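Local structure of protein-tyrosine-phosphatase (Shewanella sp., 2Z72) at residues Thr88-Lys92 with Gln93-Asp97. The protein hydrolyses the phosphate ester of phosphotyrosine as a cold-active phosphatase, probably by means of the two zinc ions bound in its calcineurin-like phosphoesterase domain. Sequence-based numbering, arbitrary orientation. Where two conformers were deposited one is given.
Sequences TLLKK and QKIID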
ATOM      1  N   THR A  88      -1.870  -6.740 -14.590  1.00 10.88           N
ATOM      2  CA  THR A  88      -1.141  -6.774 -15.844  1.00 12.23           C
ATOM      3  C   THR A  88       0.346  -6.410 -15.652  1.00 10.92           C
ATOM      4  O   THR A  88       1.233  -7.059 -16.178  1.00 11.91           O
ATOM      5  CB  THR A  88      -1.789  -5.813 -16.848  1.00 13.53           C
ATOM      6  OG1 THR A  88      -3.066  -6.379 -17.173  1.00 17.05           O
ATOM      7  CG2 THR A  88      -0.973  -5.654 -18.125  1.00 15.76           C
ATOM      8  N   LEU A  89       0.592  -5.356 -14.836  1.00 10.65           N
ATOM      9  CA  LEU A  89       1.958  -4.945 -14.607  1.00 10.44           C
ATOM     10  C   LEU A  89       2.753  -6.077 -13.962  1.00 10.47           C
ATOM     11  O   LEU A  89       3.896  -6.374 -14.359  1.00 11.35           O
ATOM     12  CB  LEU A  89       1.952  -3.691 -13.709  1.00 10.68           C
ATOM     13  CG  LEU A  89       3.366  -3.300 -13.190  1.00 12.21           C
ATOM     14  CD1 LEU A  89       4.326  -2.982 -14.319  1.00 11.87           C
ATOM     15  CD2 LEU A  89       3.196  -2.098 -12.239  1.00 13.59           C
ATOM     16  N   LEU A  90       2.191  -6.714 -12.944  1.00  9.82           N
ATOM     17  CA  LEU A  90       2.933  -7.758 -12.231  1.00 10.48           C
ATOM     18  C   LEU A  90       3.134  -8.973 -13.090  1.00 10.58           C
ATOM     19  O   LEU A  90       4.133  -9.675 -13.000  1.00 11.98           O
ATOM     20  CB  LEU A  90       2.230  -8.098 -10.913  1.00 11.68           C
ATOM     21  CG  LEU A  90       2.159  -6.958  -9.896  1.00 10.56           C
ATOM     22  CD1 LEU A  90       1.403  -7.429  -8.666  1.00 13.65           C
ATOM     23  CD2 LEU A  90       3.538  -6.391  -9.538  1.00 11.82           C
ATOM     24  N   LYS A  91       2.157  -9.294 -13.972  1.00 11.16           N
ATOM     25  CA  LYS A  91       2.323 -10.383 -14.899  1.00 10.73           C
ATOM     26  C   LYS A  91       3.435 -10.074 -15.892  1.00 10.77           C
ATOM     27  O   LYS A  91       4.301 -10.925 -16.187  1.00 11.50           O
ATOM     28  CB  LYS A  91       1.023 -10.678 -15.675  0.69 11.24           C
ATOM     29  CG  LYS A  91      -0.085 -11.379 -14.895  0.69 11.36           C
ATOM     30  CD  LYS A  91      -1.445 -11.272 -15.633  0.69 10.46           C
ATOM     31  CE  LYS A  91      -1.362 -11.990 -16.992  0.69 13.85           C
ATOM     32  NZ  LYS A  91      -2.680 -11.923 -17.739  0.69 16.55           N
ATOM     33  N   LYS A  92       3.373  -8.844 -16.474  1.00 10.69           N
ATOM     34  CA  LYS A  92       4.361  -8.518 -17.511  1.00 11.12           C
ATOM     35  C   LYS A  92       5.765  -8.471 -16.948  1.00 11.00           C
ATOM     36  O   LYS A  92       6.707  -8.803 -17.684  1.00 12.82           O
ATOM     37  CB  LYS A  92       3.993  -7.170 -18.098  1.00 11.30           C
ATOM     38  CG  LYS A  92       2.763  -7.203 -19.009  1.00 13.42           C
ATOM     39  CD  LYS A  92       3.083  -7.757 -20.353  1.00 12.72           C
ATOM     40  CE  LYS A  92       1.830  -7.890 -21.221  1.00 15.41           C
ATOM     41  NZ  LYS A  92       2.173  -8.490 -22.517  1.00 14.77           N
ATOM     42  N   GLN A  93       5.907  -8.080 -15.698  1.00 10.92           N
ATOM     43  CA  GLN A  93       7.220  -7.961 -15.038  1.00 11.45           C
ATOM     44  C   GLN A  93       7.588  -9.265 -14.335  1.00 11.21           C
ATOM     45  O   GLN A  93       8.641  -9.349 -13.669  1.00 13.61           O
ATOM     46  CB  GLN A  93       7.261  -6.758 -14.119  1.00 11.23           C
ATOM     47  CG  GLN A  93       7.366  -5.443 -14.853  1.00 11.57           C
ATOM     48  CD  GLN A  93       8.678  -5.293 -15.563  1.00 13.20           C
ATOM     49  OE1 GLN A  93       9.679  -5.793 -15.080  1.00 16.81           O
ATOM     50  NE2 GLN A  93       8.674  -4.563 -16.643  1.00 15.82           N
ATOM     51  N   LYS A  94       6.767 -10.334 -14.420  1.00 11.65           N
ATOM     52  CA  LYS A  94       7.098 -11.677 -13.917  1.00 12.46           C
ATOM     53  C   LYS A  94       7.253 -11.699 -12.405  1.00 12.09           C
ATOM     54  O   LYS A  94       7.975 -12.514 -11.827  1.00 16.03           O
ATOM     55  CB  LYS A  94       8.347 -12.246 -14.603  0.51 14.38           C
ATOM     56  CG  LYS A  94       8.193 -12.288 -16.132  0.51 17.15           C
ATOM     57  CD  LYS A  94       9.495 -12.708 -16.782  0.51 16.58           C
ATOM     58  CE  LYS A  94       9.347 -13.151 -18.230  0.51 24.91           C
ATOM     59  NZ  LYS A  94       8.369 -12.419 -19.069  0.51 21.82           N
ATOM     60  N   ILE A  95       6.491 -10.810 -11.742  1.00 11.09           N
ATOM     61  CA  ILE A  95       6.428 -10.783 -10.298  1.00 10.79           C
ATOM     62  C   ILE A  95       5.471 -11.866  -9.812  1.00 10.62           C
ATOM     63  O   ILE A  95       5.649 -12.427  -8.729  1.00 11.32           O
ATOM     64  CB  ILE A  95       6.075  -9.395  -9.780  1.00 10.71           C
ATOM     65  CG1 ILE A  95       6.915  -8.277 -10.395  1.00 11.56           C
ATOM     66  CG2 ILE A  95       6.166  -9.362  -8.244  1.00 12.19           C
ATOM     67  CD1 ILE A  95       8.409  -8.449 -10.200  1.00 13.44           C
ATOM     68  N   ILE A  96       4.469 -12.173 -10.645  1.00 11.36           N
ATOM     69  CA  ILE A  96       3.532 -13.244 -10.404  1.00 10.76           C
ATOM     70  C   ILE A  96       3.578 -14.215 -11.598  1.00 11.98           C
ATOM     71  O   ILE A  96       4.098 -13.838 -12.671  1.00 14.79           O
ATOM     72  CB  ILE A  96       2.118 -12.700 -10.130  1.00 11.75           C
ATOM     73  CG1 ILE A  96       1.499 -11.934 -11.298  1.00 13.35           C
ATOM     74  CG2 ILE A  96       2.137 -11.909  -8.844  1.00 13.91           C
ATOM     75  CD1 ILE A  96       0.162 -11.351 -10.995  1.00 14.66           C
ATOM     76  N   ASP A  97       3.060 -15.418 -11.368  1.00 13.62           N
ATOM     77  CA  ASP A  97       3.077 -16.490 -12.366  1.00 15.32           C
ATOM     78  C   ASP A  97       1.832 -16.476 -13.197  1.00 18.63           C
ATOM     79  O   ASP A  97       0.988 -15.586 -13.092  1.00 16.50           O
ATOM     80  CB  ASP A  97       3.469 -17.837 -11.702  1.00 16.73           C
ATOM     81  CG  ASP A  97       2.392 -18.367 -10.741  1.00 16.57           C
ATOM     82  OD1 ASP A  97       2.784 -19.217  -9.883  1.00 20.94           O
ATOM     83  OD2 ASP A  97       1.241 -17.875 -10.873  1.00 16.17           O
TER
HETATM   84  O   HOH W   1       5.548 -12.048 -18.500  1.00 17.50           O
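Ile96 folds back against the last turn of helix 83-92 and lays its long branch across Leu90 and Lys91. Its CD1 lies 3.9 Å from Leu90 CB and about as far from CG of Lys91 in one of that residue's two conformers, the two roughly at right angles as seen from CD1, while CG1 rests on the backbone between them. That reach depends on CG1 sitting between the backbone N and the carbonyl carbon (chi1 63°), with CD1 then extended toward the helix. Cutting Ile96 down to an alanine would probably open a gap beside Leu90 CB and uncover the backbone joining Leu90 to Lys91.

Leu90 is touched by both isoleucines: Ile96 at its CB, Ile95 farther out, where Leu90 CD2 lies 3.9 Å from Ile95 CB and the two side chains cross at a slant. Phe128 of helix 122-138 and Met109 of strand 108-111 also pack on Leu90. One residue earlier, Leu89 keeps CG anti to its own N (chi1 170°), which brings CD1 against Gln93 CG at 3.9 Å. At its far end the Gln93 amide gives NE2 to the carbonyls of Leu327 and Thr331.

Gln93 N bonds to Leu89 O, as in a regular helical turn. Leu90 O receives Ile95 N in its carbonyl plane at 2.9 Å, plus a weak bond from Ile96 N. Lys94 turns to positive phi (65°), and its N bonds to Lys91 O (3.1 Å), approaching from above the carbonyl plane and not along a lone pair. A water also donates to Lys91 O.

The positive phi of Lys94, with Ile95 N to Leu90 O and Lys94 N to Lys91 O, defines a Schellman motif, accompanied by the Leu90-Ile95 contact; it ends the helix between strands 72-76 and 108-111 of the calcineurin-like phosphoesterase fold.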